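Local coordinates for putative fumarylacetoacetate hydrolase family protein (Yersinia pestis, PDB 3S52) that is of undetermined function but belongs to the fumarylacetoacetate hydrolase family, whose members share a mixed beta-sheet fold, and is modelled here as a two-chain assembly, at residues 17-23 with 183-189; 27-33 with 163-169; 95-99 with 137-142. One frame throughout, in Å; residues are numbered along the deposited sequence.

Contact 1: 17-23 with 183-189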
loop_
_atom_site.group_PDB
_atom_site.type_symbol
_atom_site.label_atom_id
_atom_site.label_comp_id
_atom_site.label_asym_id
_atom_site.label_seq_id
_atom_site.Cartn_x
_atom_site.Cartn_y
_atom_site.Cartn_z
ATOM N N PHE A 17 -5.978 -10.236 -16.242
ATOM C CA PHE A 17 -6.421 -9.773 -14.927
ATOM C C PHE A 17 -5.973 -8.334 -14.740
ATOM O O PHE A 17 -4.907 -7.963 -15.208
ATOM C CB PHE A 17 -5.787 -10.580 -13.783
ATOM C CG PHE A 17 -6.108 -12.054 -13.794
ATOM C CD1 PHE A 17 -7.331 -12.516 -13.345
ATOM C CD2 PHE A 17 -5.165 -12.971 -14.211
ATOM C CE1 PHE A 17 -7.607 -13.872 -13.331
ATOM C CE2 PHE A 17 -5.435 -14.324 -14.208
ATOM C CZ PHE A 17 -6.657 -14.776 -13.763
ATOM N N PRO A 18 -6.757 -7.535 -14.003
ATOM C CA PRO A 18 -6.331 -6.187 -13.595
ATOM C C PRO A 18 -5.098 -6.192 -12.669
ATOM O O PRO A 18 -4.792 -7.175 -11.999
ATOM C CB PRO A 18 -7.543 -5.663 -12.809
ATOM C CG PRO A 18 -8.684 -6.522 -13.223
ATOM C CD PRO A 18 -8.098 -7.867 -13.490
ATOM N N VAL A 19 -4.391 -5.078 -12.634
ATOM C CA VAL A 19 -3.274 -4.924 -11.728
ATOM C C VAL A 19 -3.673 -3.863 -10.714
ATOM O O VAL A 19 -4.113 -2.781 -11.099
ATOM C CB VAL A 19 -2.041 -4.457 -12.499
ATOM C CG1 VAL A 19 -0.878 -4.128 -11.537
ATOM C CG2 VAL A 19 -1.652 -5.524 -13.530
ATOM N N ASN A 20 -3.589 -4.186 -9.426
ATOM C CA ASN A 20 -3.855 -3.173 -8.398
ATOM C C ASN A 20 -2.818 -3.137 -7.297
ATOM O O ASN A 20 -2.084 -2.154 -7.153
ATOM C CB ASN A 20 -5.255 -3.348 -7.790
ATOM C CG ASN A 20 -6.350 -2.914 -8.735
ATOM O OD1 ASN A 20 -6.993 -3.746 -9.399
ATOM N ND2 ASN A 20 -6.565 -1.602 -8.820
ATOM N N LYS A 21 -2.765 -4.202 -6.501
ATOM C CA LYS A 21 -1.874 -4.212 -5.341
ATOM C C LYS A 21 -1.247 -5.575 -5.088
ATOM O O LYS A 21 -1.642 -6.589 -5.680
ATOM C CB LYS A 21 -2.602 -3.733 -4.069
ATOM C CG LYS A 21 -3.748 -4.665 -3.597
ATOM C CD LYS A 21 -4.405 -4.142 -2.306
ATOM C CE LYS A 21 -5.681 -4.938 -1.948
ATOM N NZ LYS A 21 -6.741 -4.849 -3.013
ATOM N N VAL A 22 -0.277 -5.571 -4.182
ATOM C CA VAL A 22 0.424 -6.762 -3.724
ATOM C C VAL A 22 0.343 -6.755 -2.192
ATOM O O VAL A 22 0.783 -5.798 -1.566
ATOM C CB VAL A 22 1.898 -6.702 -4.160
ATOM C CG1 VAL A 22 2.632 -7.990 -3.801
ATOM C CG2 VAL A 22 1.987 -6.426 -5.639
ATOM N N VAL A 23 -0.263 -7.785 -1.600
ATOM C CA VAL A 23 -0.371 -7.896 -0.143
ATOM C C VAL A 23 0.674 -8.900 0.297
ATOM O O VAL A 23 0.805 -9.966 -0.288
ATOM C CB VAL A 23 -1.795 -8.294 0.315
ATOM C CG1 VAL A 23 -1.929 -8.240 1.862
ATOM C CG2 VAL A 23 -2.818 -7.386 -0.322
ATOM N N THR A 183 -9.901 -6.320 0.764
ATOM C CA THR A 183 -10.509 -7.046 -0.345
ATOM C C THR A 183 -9.389 -7.355 -1.335
ATOM O O THR A 183 -8.643 -6.462 -1.741
ATOM C CB THR A 183 -11.610 -6.217 -1.037
ATOM O OG1 THR A 183 -12.766 -6.169 -0.192
ATOM C CG2 THR A 183 -11.994 -6.844 -2.396
ATOM N N LEU A 184 -9.243 -8.619 -1.703
ATOM C CA LEU A 184 -8.246 -8.995 -2.694
ATOM C C LEU A 184 -8.942 -9.178 -4.035
ATOM O O LEU A 184 -9.684 -10.139 -4.225
ATOM C CB LEU A 184 -7.521 -10.275 -2.280
ATOM C CG LEU A 184 -6.918 -10.301 -0.874
ATOM C CD1 LEU A 184 -6.136 -11.580 -0.652
ATOM C CD2 LEU A 184 -6.039 -9.083 -0.629
ATOM N N ARG A 185 -8.722 -8.245 -4.954
ATOM C CA ARG A 185 -9.419 -8.285 -6.225
ATOM C C ARG A 185 -8.762 -9.319 -7.129
ATOM O O ARG A 185 -7.594 -9.665 -6.944
ATOM C CB ARG A 185 -9.411 -6.906 -6.879
ATOM C CG ARG A 185 -10.074 -5.780 -6.045
ATOM C CD ARG A 185 -10.583 -4.645 -6.954
ATOM N NE ARG A 185 -11.041 -3.444 -6.238
ATOM C CZ ARG A 185 -12.211 -3.348 -5.612
ATOM N NH1 ARG A 185 -12.555 -2.220 -5.005
ATOM N NH2 ARG A 185 -13.038 -4.385 -5.581
ATOM N N ALA A 186 -9.517 -9.818 -8.096
ATOM C CA ALA A 186 -8.921 -10.613 -9.158
ATOM C C ALA A 186 -7.763 -9.798 -9.711
ATOM O O ALA A 186 -7.910 -8.604 -9.962
ATOM C CB ALA A 186 -9.949 -10.887 -10.254
ATOM N N GLY A 187 -6.606 -10.430 -9.873
ATOM C CA GLY A 187 -5.436 -9.728 -10.364
ATOM C C GLY A 187 -4.533 -9.235 -9.247
ATOM O O GLY A 187 -3.425 -8.780 -9.509
ATOM N N ASP A 188 -4.991 -9.301 -7.997
ATOM C CA ASP A 188 -4.086 -8.947 -6.911
ATOM C C ASP A 188 -3.087 -10.074 -6.720
ATOM O O ASP A 188 -3.338 -11.214 -7.103
ATOM C CB ASP A 188 -4.809 -8.628 -5.603
ATOM C CG ASP A 188 -5.449 -7.229 -5.604
ATOM O OD1 ASP A 188 -5.116 -6.387 -6.469
ATOM O OD2 ASP A 188 -6.285 -6.967 -4.723
ATOM N N ILE A 189 -1.947 -9.745 -6.131
ATOM C CA ILE A 189 -0.894 -10.716 -5.922
ATOM C C ILE A 189 -0.640 -10.804 -4.425
ATOM O O ILE A 189 -0.695 -9.791 -3.720
ATOM C CB ILE A 189 0.404 -10.267 -6.657
ATOM C CG1 ILE A 189 0.176 -10.177 -8.172
ATOM C CG2 ILE A 189 1.565 -11.179 -6.331
ATOM C CD1 ILE A 189 1.276 -9.399 -8.912
HETATM O O HOH W 1 -2.044 -6.517 -8.665
HETATM O O HOH W 2 -6.409 -6.289 -9.151
#
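Lys21, Ile189 and Asp188 bury the most surface where 17-23 meets 183-189. Lys21 leaves its backbone sideways (chi1 p), but the side chain, extended to CE and bent at chi4 (m), brings NZ to the partner segment: NZ donates to Thr183 O at 2.8 Å and forms a salt bridge with Asp188 OD2, also 2.8 Å. That ammonium has a weak further bond to Thr52 of the second subunit. Asp188 is used on both carboxylate oxygens. OD1 accepts from Lys21 N at 3.2 Å, while OD2 also takes Arg185 N at 2.8 Å, bracing the type II turn Arg185-Asp188, whose backbone bond runs from Asp188 N to Arg185 O (2.8 Å). Gly187 within this turn has a positive phi (95°), and a CB there would clash with Pro18 O; instead its CA makes a CA-H...O contact with Pro18 O at 3.1 Å. A water bridges the two segments, accepting from Asn20 N (2.9 Å) and donating to Gly187 O (2.8 Å) and Lys21 O (3.0 Å). Ile189 starts the regular pairing: its N donates to Lys21 O (3.2 Å) and its O accepts from Val23 N (3.0 Å), flanking Val22, whose CG1 lies 4.2 Å from Ile189 CG2 on the same sheet face; Leu54 covers both. Val23 CG2 packs on Leu184 CD2 at 3.7 Å. Nearby, Arg185 reaches across the subunit boundary to Glu51 of the second subunit. The arrangement is a parallel beta bridge between strands 21-26 and 189-191 of the mixed sheet, entered through a type II turn that a buried Lys21-Asp188 salt bridge ties to strand 21-26.

Contact 2: 27-33 with 163-169. With SO4 (sulfate ion), chain E.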
loop_
_atom_site.group_PDB
_atom_site.type_symbol
_atom_site.label_atom_id
_atom_site.label_comp_id
_atom_site.label_asym_id
_atom_site.label_seq_id
_atom_site.Cartn_x
_atom_site.Cartn_y
_atom_site.Cartn_z
ATOM N N SER A 27 8.100 -11.719 8.310
ATOM C CA SER A 27 8.373 -12.672 9.374
ATOM C C SER A 27 7.594 -13.962 9.200
ATOM O O SER A 27 7.001 -14.427 10.163
ATOM C CB SER A 27 7.997 -12.081 10.744
ATOM O OG SER A 27 8.611 -10.821 10.946
ATOM N N ASN A 28 7.557 -14.520 7.992
ATOM C CA ASN A 28 6.860 -15.798 7.781
ATOM C C ASN A 28 7.719 -17.090 7.709
ATOM O O ASN A 28 7.199 -18.165 7.451
ATOM C CB ASN A 28 5.864 -15.692 6.620
ATOM C CG ASN A 28 4.693 -16.658 6.759
ATOM O OD1 ASN A 28 4.214 -16.925 7.861
ATOM N ND2 ASN A 28 4.218 -17.174 5.631
ATOM N N TYR A 29 9.029 -16.973 7.911
ATOM C CA TYR A 29 9.924 -18.130 8.008
ATOM C C TYR A 29 10.808 -17.960 9.246
ATOM O O TYR A 29 11.446 -16.911 9.420
ATOM C CB TYR A 29 10.839 -18.225 6.777
ATOM C CG TYR A 29 10.166 -18.628 5.493
ATOM C CD1 TYR A 29 9.328 -17.751 4.821
ATOM C CD2 TYR A 29 10.392 -19.880 4.926
ATOM C CE1 TYR A 29 8.706 -18.124 3.628
ATOM C CE2 TYR A 29 9.776 -20.251 3.734
ATOM C CZ TYR A 29 8.945 -19.357 3.090
ATOM O OH TYR A 29 8.333 -19.695 1.909
ATOM N N ALA A 30 10.868 -18.979 10.094
ATOM C CA ALA A 30 11.586 -18.862 11.370
ATOM C C ALA A 30 13.063 -18.488 11.235
ATOM O O ALA A 30 13.569 -17.676 12.007
ATOM C CB ALA A 30 11.432 -20.137 12.191
ATOM N N GLU A 31 13.755 -19.074 10.261
ATOM C CA GLU A 31 15.167 -18.766 10.070
ATOM C C GLU A 31 15.390 -17.329 9.585
ATOM O O GLU A 31 16.440 -16.743 9.839
ATOM C CB GLU A 31 15.838 -19.796 9.151
ATOM C CG GLU A 31 15.990 -21.162 9.826
ATOM C CD GLU A 31 16.653 -22.212 8.943
ATOM O OE1 GLU A 31 15.972 -22.766 8.046
ATOM O OE2 GLU A 31 17.856 -22.494 9.160
ATOM N N HIS A 32 14.404 -16.758 8.899
ATOM C CA HIS A 32 14.501 -15.363 8.505
ATOM C C HIS A 32 14.249 -14.457 9.710
ATOM O O HIS A 32 14.950 -13.452 9.915
ATOM C CB HIS A 32 13.533 -15.026 7.373
ATOM C CG HIS A 32 13.493 -13.569 7.050
ATOM N ND1 HIS A 32 14.619 -12.858 6.699
ATOM C CD2 HIS A 32 12.473 -12.678 7.065
ATOM C CE1 HIS A 32 14.291 -11.595 6.488
ATOM N NE2 HIS A 32 12.993 -11.459 6.708
ATOM N N ILE A 33 13.261 -14.813 10.520
ATOM C CA ILE A 33 13.040 -14.071 11.749
ATOM C C ILE A 33 14.314 -14.019 12.603
ATOM O O ILE A 33 14.626 -13.000 13.221
ATOM C CB ILE A 33 11.899 -14.647 12.561
ATOM C CG1 ILE A 33 10.576 -14.483 11.805
ATOM C CG2 ILE A 33 11.816 -13.925 13.890
ATOM C CD1 ILE A 33 9.377 -15.086 12.539
ATOM N N ASN A 163 12.051 -23.605 1.014
ATOM C CA ASN A 163 10.878 -24.320 0.563
ATOM C C ASN A 163 9.679 -23.822 1.340
ATOM O O ASN A 163 9.774 -23.600 2.550
ATOM C CB ASN A 163 11.072 -25.824 0.735
ATOM C CG ASN A 163 9.963 -26.633 0.092
ATOM O OD1 ASN A 163 8.867 -26.743 0.644
ATOM N ND2 ASN A 163 10.241 -27.210 -1.082
ATOM N N THR A 164 8.559 -23.631 0.648
ATOM C CA THR A 164 7.362 -23.075 1.288
ATOM C C THR A 164 6.781 -23.954 2.399
ATOM O O THR A 164 5.890 -23.520 3.140
ATOM C CB THR A 164 6.266 -22.745 0.269
ATOM O OG1 THR A 164 5.850 -23.947 -0.400
ATOM C CG2 THR A 164 6.792 -21.743 -0.760
ATOM N N ARG A 165 7.272 -25.184 2.528
ATOM C CA ARG A 165 6.829 -26.014 3.648
ATOM C C ARG A 165 7.226 -25.377 4.977
ATOM O O ARG A 165 6.676 -25.719 6.031
ATOM C CB ARG A 165 7.372 -27.444 3.559
ATOM C CG ARG A 165 8.865 -27.578 3.858
ATOM C CD ARG A 165 9.296 -29.051 3.953
ATOM N NE ARG A 165 9.042 -29.769 2.707
ATOM C CZ ARG A 165 9.844 -29.748 1.645
ATOM N NH1 ARG A 165 10.970 -29.043 1.662
ATOM N NH2 ARG A 165 9.519 -30.433 0.562
ATOM N N ASP A 166 8.171 -24.439 4.934
ATOM C CA ASP A 166 8.662 -23.832 6.161
ATOM C C ASP A 166 7.878 -22.573 6.547
ATOM O O ASP A 166 8.154 -21.959 7.569
ATOM C CB ASP A 166 10.171 -23.555 6.067
ATOM C CG ASP A 166 10.999 -24.845 6.048
ATOM O OD1 ASP A 166 10.544 -25.855 6.626
ATOM O OD2 ASP A 166 12.096 -24.862 5.457
HETATM N N MSE A 167 6.888 -22.199 5.743
HETATM C CA MSE A 167 6.034 -21.063 6.107
HETATM C C MSE A 167 5.439 -21.264 7.493
HETATM O O MSE A 167 4.955 -22.352 7.807
HETATM C CB MSE A 167 4.900 -20.860 5.091
HETATM C CG MSE A 167 5.391 -20.255 3.790
HETATM SE SE MSE A 167 4.002 -20.018 2.438
HETATM C CE MSE A 167 5.139 -19.540 0.972
ATOM N N ILE A 168 5.481 -20.218 8.313
ATOM C CA ILE A 168 4.867 -20.242 9.639
ATOM C C ILE A 168 3.350 -20.190 9.510
ATOM O O ILE A 168 2.650 -20.973 10.128
ATOM C CB ILE A 168 5.380 -19.080 10.529
ATOM C CG1 ILE A 168 6.841 -19.328 10.944
ATOM C CG2 ILE A 168 4.482 -18.903 11.748
ATOM C CD1 ILE A 168 7.513 -18.110 11.582
ATOM N N THR A 169 2.844 -19.276 8.690
ATOM C CA THR A 169 1.427 -19.293 8.350
ATOM C C THR A 169 1.306 -19.747 6.893
ATOM O O THR A 169 1.789 -19.064 5.999
ATOM C CB THR A 169 0.774 -17.897 8.526
ATOM O OG1 THR A 169 1.109 -17.360 9.816
ATOM C CG2 THR A 169 -0.763 -17.990 8.394
HETATM S S SO4 E . 10.513 -8.838 6.848
HETATM O O1 SO4 E . 11.939 -8.787 6.520
HETATM O O2 SO4 E . 9.746 -8.255 5.762
HETATM O O3 SO4 E . 10.074 -10.222 7.040
HETATM O O4 SO4 E . 10.308 -8.059 8.080
HETATM O O HOH W 3 3.042 -15.464 9.648
HETATM O O HOH W 4 9.960 -21.539 9.564
#
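Tyr29 and Ile168 supply the apolar centre. The Tyr29 ring lies along the selenomethionine Met167, with Tyr29 CZ 3.7 Å from Met167 CG. Met167 N sits over one face of that ring, and Tyr29 CD2 comes within 3.9 Å of Asp166 CB. Ile168 points toward the start of helix 30-35, where its CD1 touches Ile33 CD1 at 3.7 Å and Ala30 N at 3.8 Å. Outside this layer Asn28 joins the two segments: its O accepts from Ile168 N (2.8 Å), its OD1 from Thr169 N (2.8 Å), and its ND2 donates to Thr169 O (3.1 Å), so the carboxamide pairs with both the N and the O of Thr169, much as a neighbouring strand would. ND2 also bonds to Thr192 O. At the edge, one water links Asn28 OD1 (2.6 Å) to Thr169 OG1 (2.7 Å), and another joins Ala30 N (2.8 Å) to Asp166 O (2.7 Å). To one side of the contact a sulfate, probably from the crystallisation liquor, accepts from Ser27 N through O3 (2.8 Å) and from His32 NE2 through O1 (2.9 Å), with Lys125 as a further partner. The chemistry implies a joint in which one buried amide, through directional bonds, ties the connection after strand 157-163 to the residues leading into helix 30-35.

Contact 3: 95-99 with 137-142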
loop_
_atom_site.group_PDB
_atom_site.type_symbol
_atom_site.label_atom_id
_atom_site.label_comp_id
_atom_site.label_asym_id
_atom_site.label_seq_id
_atom_site.Cartn_x
_atom_site.Cartn_y
_atom_site.Cartn_z
ATOM N N ALA A 95 -9.893 -19.736 -5.332
ATOM C CA ALA A 95 -9.696 -18.435 -5.954
ATOM C C ALA A 95 -8.296 -18.253 -6.555
ATOM O O ALA A 95 -8.031 -17.270 -7.252
ATOM C CB ALA A 95 -9.985 -17.315 -4.938
ATOM N N ILE A 96 -7.393 -19.179 -6.268
ATOM C CA ILE A 96 -6.005 -19.002 -6.698
ATOM C C ILE A 96 -5.829 -19.321 -8.192
ATOM O O ILE A 96 -6.228 -20.393 -8.659
ATOM C CB ILE A 96 -5.042 -19.801 -5.797
ATOM C CG1 ILE A 96 -5.094 -19.225 -4.369
ATOM C CG2 ILE A 96 -3.633 -19.749 -6.346
ATOM C CD1 ILE A 96 -4.318 -20.010 -3.321
ATOM N N ALA A 97 -5.331 -18.343 -8.948
ATOM C CA ALA A 97 -5.126 -18.499 -10.392
ATOM C C ALA A 97 -3.794 -19.133 -10.805
ATOM O O ALA A 97 -3.729 -19.902 -11.751
ATOM C CB ALA A 97 -5.360 -17.185 -11.126
ATOM N N GLY A 98 -2.718 -18.792 -10.118
ATOM C CA GLY A 98 -1.418 -19.300 -10.516
ATOM C C GLY A 98 -0.343 -18.908 -9.532
ATOM O O GLY A 98 -0.592 -18.154 -8.588
ATOM N N TYR A 99 0.859 -19.416 -9.747
ATOM C CA TYR A 99 1.942 -19.100 -8.842
ATOM C C TYR A 99 3.164 -18.557 -9.573
ATOM O O TYR A 99 3.417 -18.898 -10.722
ATOM C CB TYR A 99 2.323 -20.343 -8.049
ATOM C CG TYR A 99 1.199 -20.901 -7.212
ATOM C CD1 TYR A 99 0.884 -20.341 -5.987
ATOM C CD2 TYR A 99 0.463 -22.003 -7.643
ATOM C CE1 TYR A 99 -0.141 -20.854 -5.204
ATOM C CE2 TYR A 99 -0.566 -22.521 -6.872
ATOM C CZ TYR A 99 -0.856 -21.943 -5.648
ATOM O OH TYR A 99 -1.870 -22.435 -4.865
ATOM N N ILE A 137 2.591 -19.485 -13.301
ATOM C CA ILE A 137 2.374 -20.880 -13.668
ATOM C C ILE A 137 0.962 -21.333 -13.306
ATOM O O ILE A 137 0.493 -21.052 -12.216
ATOM C CB ILE A 137 3.362 -21.772 -12.922
ATOM C CG1 ILE A 137 4.798 -21.352 -13.263
ATOM C CG2 ILE A 137 3.122 -23.244 -13.248
ATOM C CD1 ILE A 137 5.820 -21.838 -12.263
ATOM N N PRO A 138 0.276 -22.051 -14.218
ATOM C CA PRO A 138 -1.102 -22.437 -13.897
ATOM C C PRO A 138 -1.178 -23.284 -12.637
ATOM O O PRO A 138 -0.295 -24.098 -12.362
ATOM C CB PRO A 138 -1.534 -23.250 -15.122
ATOM C CG PRO A 138 -0.657 -22.736 -16.237
ATOM C CD PRO A 138 0.668 -22.471 -15.576
ATOM N N VAL A 139 -2.238 -23.091 -11.871
ATOM C CA VAL A 139 -2.499 -23.947 -10.722
ATOM C C VAL A 139 -2.375 -25.436 -11.087
ATOM O O VAL A 139 -1.786 -26.222 -10.338
ATOM C CB VAL A 139 -3.886 -23.673 -10.151
ATOM C CG1 VAL A 139 -4.264 -24.735 -9.122
ATOM C CG2 VAL A 139 -3.922 -22.300 -9.540
ATOM N N ALA A 140 -2.916 -25.810 -12.246
ATOM C CA ALA A 140 -2.907 -27.208 -12.707
ATOM C C ALA A 140 -1.515 -27.825 -12.924
ATOM O O ALA A 140 -1.351 -29.033 -12.793
ATOM C CB ALA A 140 -3.734 -27.349 -13.976
ATOM N N GLU A 141 -0.529 -27.019 -13.303
ATOM C CA GLU A 141 0.817 -27.540 -13.522
ATOM C C GLU A 141 1.760 -27.331 -12.334
ATOM O O GLU A 141 2.891 -27.825 -12.346
ATOM C CB GLU A 141 1.441 -26.889 -14.773
ATOM C CG GLU A 141 0.574 -26.970 -16.026
ATOM C CD GLU A 141 0.339 -28.410 -16.496
ATOM O OE1 GLU A 141 1.186 -29.286 -16.206
ATOM O OE2 GLU A 141 -0.693 -28.671 -17.156
ATOM N N PHE A 142 1.315 -26.600 -11.315
ATOM C CA PHE A 142 2.255 -26.152 -10.282
ATOM C C PHE A 142 2.539 -27.182 -9.185
ATOM O O PHE A 142 3.595 -27.161 -8.569
ATOM C CB PHE A 142 1.843 -24.804 -9.673
ATOM C CG PHE A 142 2.927 -24.173 -8.831
ATOM C CD1 PHE A 142 2.840 -24.165 -7.450
ATOM C CD2 PHE A 142 4.053 -23.634 -9.428
ATOM C CE1 PHE A 142 3.838 -23.587 -6.675
ATOM C CE2 PHE A 142 5.056 -23.078 -8.676
ATOM C CZ PHE A 142 4.953 -23.047 -7.291
#
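Two backbone hydrogen bonds lead this contact: Tyr99 N to Ile137 O at 3.0 Å and Ile137 N to Tyr99 O at 2.8 Å. They make Tyr99-Ile137 a hydrogen-bonded antiparallel pair, joining strands 96-107 and 131-138 of the mixed sheet. One step on, Gly98 and Pro138 form the non-hydrogen-bonded pair, their CA atoms 4.6 Å apart. A CB on Gly98 would lie 2.8 Å from Ile137 O, so glycine permits this close approach. After Pro138 the chain turns into the weakly bonded helix 139-142, and Val139 and Phe142 of it pack against the strand. Val139 CG2 sits beside the backbone, 3.1 Å from Ile96 O and 3.3 Å from Ala97 O, and 4.1 Å from Ile96 CG2. Phe142 points toward Tyr99, the residue with most area covered here, and packs also on Leu76 of strand 70-80 and Leu211 of strand 206-211, placing its ring between the two sheets of the chain. The Tyr99 and Phe142 rings are near parallel but slid apart, with centroids 4.7 Å apart and planes at 30°. The slide leaves a CH-pi contact at the centre: Tyr99 CB stands 3.6 Å from the centroid of the Phe142 ring, only 3° off its normal.

How the contacts relate
Contacts 1 and 3 hold strands of the same mixed sheet, one by a parallel bridge, the other by an antiparallel pair, and they meet where Phe17 CZ packs on Ala97 CB at 3.8 Å; their centres are about 15 Å apart. Contact 3 is the buried one, finished by aromatic packing, whereas contacts 1 and 2 are partly buried and use waters. Contact 1 carries a salt bridge and faces the second subunit; contacts 2 and 3 touch no other chain. Contact 2 is centred about 23 Å from contact 1; its segment 27-33 follows 17-23, as strand 21-26 gives way to helix 30-35, and it relies on an asparagine side chain rather than regular strand pairing.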